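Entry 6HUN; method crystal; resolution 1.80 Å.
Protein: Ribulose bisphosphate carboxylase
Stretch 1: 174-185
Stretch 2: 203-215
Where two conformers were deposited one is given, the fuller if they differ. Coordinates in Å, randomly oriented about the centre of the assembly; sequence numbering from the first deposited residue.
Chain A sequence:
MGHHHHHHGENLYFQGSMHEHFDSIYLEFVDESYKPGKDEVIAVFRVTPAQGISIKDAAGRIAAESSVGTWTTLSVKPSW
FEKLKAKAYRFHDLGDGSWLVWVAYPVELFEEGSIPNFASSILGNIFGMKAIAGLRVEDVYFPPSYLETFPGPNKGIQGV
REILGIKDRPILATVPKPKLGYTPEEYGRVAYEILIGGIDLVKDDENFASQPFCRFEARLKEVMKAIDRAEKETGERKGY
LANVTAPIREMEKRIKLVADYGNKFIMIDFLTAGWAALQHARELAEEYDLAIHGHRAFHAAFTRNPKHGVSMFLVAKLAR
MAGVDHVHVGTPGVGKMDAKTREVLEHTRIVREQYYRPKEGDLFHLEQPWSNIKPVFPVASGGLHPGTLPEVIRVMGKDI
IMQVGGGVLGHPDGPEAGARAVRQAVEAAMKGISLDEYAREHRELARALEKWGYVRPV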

# COMPACT_ATOMS: atom_id res chain seq x y z
N THR A 174 14.88 -5.76 -20.76
CA THR A 174 15.68 -4.54 -20.61
C THR A 174 14.78 -3.33 -20.44
O THR A 174 13.88 -3.13 -21.26
CB THR A 174 16.59 -4.29 -21.81
OG1 THR A 174 17.58 -5.31 -21.86
CG2 THR A 174 17.29 -2.92 -21.70
N VAL A 175 15.07 -2.51 -19.44
CA VAL A 175 14.56 -1.14 -19.31
C VAL A 175 15.52 -0.14 -19.98
O VAL A 175 16.73 -0.14 -19.69
CB VAL A 175 14.36 -0.77 -17.84
CG1 VAL A 175 13.76 0.65 -17.69
CG2 VAL A 175 13.52 -1.82 -17.15
N PRO A 176 15.02 0.72 -20.86
CA PRO A 176 15.85 1.77 -21.46
C PRO A 176 16.59 2.61 -20.42
O PRO A 176 16.19 2.74 -19.27
CB PRO A 176 14.85 2.62 -22.23
CG PRO A 176 13.74 1.68 -22.57
CD PRO A 176 13.66 0.69 -21.43
N LYS A 177 17.70 3.18 -20.86
CA LYS A 177 18.39 4.16 -20.09
C LYS A 177 18.53 5.41 -20.95
O LYS A 177 18.91 5.30 -22.13
CB LYS A 177 19.78 3.68 -19.64
CG LYS A 177 19.74 2.54 -18.63
CD LYS A 177 21.16 2.03 -18.31
CE LYS A 177 21.97 2.99 -17.41
NZ LYS A 177 21.62 2.84 -15.96
N PRO A 178 18.19 6.60 -20.43
CA PRO A 178 17.64 6.81 -19.08
C PRO A 178 16.20 6.34 -19.00
O PRO A 178 15.58 6.15 -20.06
CB PRO A 178 17.73 8.32 -18.91
CG PRO A 178 17.62 8.85 -20.34
CD PRO A 178 18.36 7.87 -21.18
N LYS A 179 15.67 6.15 -17.79
CA LYS A 179 14.33 5.58 -17.67
C LYS A 179 13.26 6.57 -18.10
O LYS A 179 12.16 6.14 -18.48
CB LYS A 179 14.07 5.09 -16.24
CG LYS A 179 14.67 5.98 -15.14
CD LYS A 179 14.74 5.32 -13.77
CE LYS A 179 13.74 5.94 -12.79
NZ LYS A 179 13.54 5.02 -11.61
N LEU A 180 13.54 7.88 -18.08
CA LEU A 180 12.60 8.86 -18.60
C LEU A 180 13.36 9.90 -19.42
O LEU A 180 14.56 10.10 -19.25
CB LEU A 180 11.81 9.57 -17.49
CG LEU A 180 10.71 8.82 -16.73
CD1 LEU A 180 9.99 9.77 -15.77
CD2 LEU A 180 9.69 8.14 -17.63
N GLY A 181 12.63 10.53 -20.34
CA GLY A 181 13.21 11.61 -21.14
C GLY A 181 13.03 11.49 -22.65
O GLY A 181 13.38 12.41 -23.39
N TYR A 182 12.50 10.36 -23.11
CA TYR A 182 12.30 10.06 -24.52
C TYR A 182 10.90 10.48 -24.97
O TYR A 182 9.91 10.22 -24.28
CB TYR A 182 12.51 8.56 -24.77
CG TYR A 182 13.95 8.09 -24.64
CD1 TYR A 182 14.92 8.54 -25.53
CD2 TYR A 182 14.34 7.20 -23.64
CE1 TYR A 182 16.23 8.13 -25.43
CE2 TYR A 182 15.67 6.77 -23.52
CZ TYR A 182 16.61 7.25 -24.42
OH TYR A 182 17.94 6.86 -24.37
N THR A 183 10.82 11.11 -26.14
CA THR A 183 9.52 11.25 -26.80
C THR A 183 9.07 9.89 -27.34
O THR A 183 9.86 8.93 -27.37
CB THR A 183 9.60 12.30 -27.91
OG1 THR A 183 10.54 11.88 -28.90
CG2 THR A 183 10.00 13.64 -27.35
N PRO A 184 7.80 9.74 -27.72
CA PRO A 184 7.38 8.46 -28.31
C PRO A 184 8.27 8.04 -29.46
O PRO A 184 8.74 6.89 -29.47
CB PRO A 184 5.94 8.74 -28.74
CG PRO A 184 5.45 9.75 -27.72
CD PRO A 184 6.64 10.63 -27.46
N GLU A 185 8.55 8.95 -30.41
CA GLU A 185 9.43 8.61 -31.54
C GLU A 185 10.77 8.09 -31.03
O GLU A 185 11.22 7.01 -31.43
CB GLU A 185 9.59 9.82 -32.47
CG GLU A 185 10.12 11.09 -31.77
CD GLU A 185 9.04 12.15 -31.40
OE1 GLU A 185 9.20 13.33 -31.78
OE2 GLU A 185 8.04 11.80 -30.71
N LYS A 203 10.93 -3.20 -21.36
CA LYS A 203 10.17 -2.97 -20.13
C LYS A 203 10.15 -1.50 -19.80
O LYS A 203 11.20 -0.86 -19.72
CB LYS A 203 10.79 -3.76 -18.98
CG LYS A 203 10.08 -3.74 -17.61
CD LYS A 203 11.02 -4.57 -16.69
CE LYS A 203 10.49 -4.69 -15.28
NZ LYS A 203 11.33 -3.99 -14.24
N ASP A 204 8.96 -0.97 -19.50
CA ASP A 204 8.88 0.38 -19.01
C ASP A 204 9.46 0.44 -17.62
O ASP A 204 9.37 -0.52 -16.85
CB ASP A 204 7.41 0.83 -18.91
CG ASP A 204 6.83 1.29 -20.21
OD1 ASP A 204 7.56 1.46 -21.26
OD2 ASP A 204 5.59 1.47 -20.17
N ASP A 205 9.97 1.60 -17.23
CA ASP A 205 10.34 1.66 -15.82
C ASP A 205 9.10 1.94 -14.97
O ASP A 205 8.02 2.27 -15.47
CB ASP A 205 11.43 2.69 -15.59
CG ASP A 205 12.41 2.27 -14.48
OD1 ASP A 205 12.85 1.10 -14.45
OD2 ASP A 205 12.73 3.11 -13.63
N GLU A 206 9.25 1.75 -13.63
CA GLU A 206 8.10 1.79 -12.72
C GLU A 206 7.40 3.14 -12.68
O GLU A 206 6.21 3.20 -12.34
CB GLU A 206 8.56 1.39 -11.30
CG GLU A 206 9.36 2.46 -10.57
CD GLU A 206 10.77 2.61 -11.08
OE1 GLU A 206 11.38 3.67 -10.80
OE2 GLU A 206 11.28 1.67 -11.76
N ASN A 207 8.06 4.21 -13.03
CA ASN A 207 7.40 5.50 -12.91
C ASN A 207 6.98 6.03 -14.27
O ASN A 207 6.57 7.18 -14.39
CB ASN A 207 8.26 6.51 -12.11
CG ASN A 207 9.53 6.90 -12.80
OD1 ASN A 207 9.91 6.28 -13.77
ND2 ASN A 207 10.19 7.95 -12.32
N PHE A 208 7.06 5.19 -15.29
CA PHE A 208 6.51 5.57 -16.60
C PHE A 208 5.02 5.30 -16.53
O PHE A 208 4.60 4.25 -16.02
CB PHE A 208 7.16 4.76 -17.69
CG PHE A 208 7.35 5.51 -18.96
CD1 PHE A 208 6.76 6.76 -19.15
CD2 PHE A 208 8.09 4.96 -20.00
CE1 PHE A 208 6.90 7.47 -20.33
CE2 PHE A 208 8.24 5.66 -21.18
CZ PHE A 208 7.63 6.93 -21.35
N ALA A 209 4.21 6.27 -16.95
CA ALA A 209 2.76 6.09 -16.94
C ALA A 209 2.22 6.75 -18.20
O ALA A 209 2.46 6.25 -19.31
CB ALA A 209 2.12 6.69 -15.67
N SER A 210 1.56 7.90 -18.07
CA SER A 210 1.19 8.65 -19.25
C SER A 210 1.44 10.14 -19.05
O SER A 210 0.55 10.96 -19.25
CB SER A 210 -0.26 8.41 -19.67
OG SER A 210 -0.48 8.91 -21.00
N GLN A 211 2.67 10.50 -18.71
CA GLN A 211 3.05 11.91 -18.63
C GLN A 211 2.92 12.61 -19.98
O GLN A 211 2.99 11.96 -21.03
CB GLN A 211 4.48 12.02 -18.12
CG GLN A 211 4.65 11.55 -16.66
CD GLN A 211 5.08 10.09 -16.53
OE1 GLN A 211 4.70 9.24 -17.33
NE2 GLN A 211 5.88 9.80 -15.51
N PRO A 212 2.77 13.93 -19.97
CA PRO A 212 2.58 14.66 -21.23
C PRO A 212 3.71 14.52 -22.24
O PRO A 212 3.46 14.57 -23.46
CB PRO A 212 2.42 16.11 -20.76
CG PRO A 212 1.77 15.98 -19.43
CD PRO A 212 2.36 14.74 -18.80
N PHE A 213 4.96 14.37 -21.79
CA PHE A 213 6.04 14.36 -22.78
C PHE A 213 6.05 13.07 -23.59
O PHE A 213 6.72 13.02 -24.62
CB PHE A 213 7.40 14.58 -22.11
CG PHE A 213 7.86 13.41 -21.29
CD1 PHE A 213 8.65 12.42 -21.85
CD2 PHE A 213 7.50 13.31 -19.95
CE1 PHE A 213 9.07 11.33 -21.10
CE2 PHE A 213 7.92 12.21 -19.18
CZ PHE A 213 8.69 11.22 -19.78
N CYS A 214 5.29 12.06 -23.17
CA CYS A 214 5.28 10.73 -23.76
C CYS A 214 4.04 9.97 -23.31
O CYS A 214 4.10 9.08 -22.44
CB CYS A 214 6.53 9.92 -23.38
SG CYS A 214 6.84 8.50 -24.49
N ARG A 215 2.91 10.32 -23.91
CA ARG A 215 1.64 9.71 -23.54
C ARG A 215 1.61 8.24 -23.88
O ARG A 215 2.26 7.77 -24.84
CB ARG A 215 0.51 10.43 -24.25
CG ARG A 215 0.65 11.87 -24.05
CD ARG A 215 0.03 12.28 -22.74
NE ARG A 215 -0.02 13.73 -22.68
CZ ARG A 215 -0.72 14.50 -23.52
NH1 ARG A 215 -0.69 15.82 -23.39
NH2 ARG A 215 -1.45 13.96 -24.48
O HOH W 1 11.40 3.38 -19.15

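The two stretches bury 760 Å² between them, and their contact combines a short backbone pairing, a charge cluster and an apolar patch. Direct main-chain hydrogen bonding is limited to the first residues, where Lys203 N donates to Thr174 O (3.0 Å). One residue further on, Val175 CA approaches Lys203 O at 3.4 Å in a CA-H...O contact; that carbonyl has no conventional donor. Beyond this point a water continues the link, donating to Lys179 O (2.9 Å) and accepting from Asp205 N (3.0 Å), and so bridges backbones too far apart to pair directly.

The charged contacts centre on Lys179, whose CA-to-CB bond points toward the second stretch. Its long side chain carries NZ to two salt bridges, with Asp205 OD2 at 2.9 Å and Glu206 OE1 at 2.7 Å. A single ammonium thus contacts two neighbouring acids at the start of the type I turn from Asp205 to Phe208, which is closed by Phe208 N donating to Asp205 O (3.1 Å).

Apolar packing is built around Leu180. Its CD2 lies over one face of the Phe208 ring, 3.9 Å from the centroid in a CH-pi contact, and also meets the edge of Phe213, 3.9 Å from CZ. A single methyl, CD2, therefore touches both aromatic rings. Phe213, with chi1 in the p well, also brings CE1 to 3.5 Å from Tyr182 O, near the ring plane. Between these residues, Gly181 adopts phi/psi of 129/-7°, where a CB would jam against the preceding carbonyl oxygen. The aliphatic part of Lys203 also contributes, its CD packing 3.7 Å from Val175 CG2. At the far end, Cys214 points toward the first stretch and sets SG 3.7 Å from Pro184 CD, a compact apolar contact beside the start of the helix that Thr183 caps.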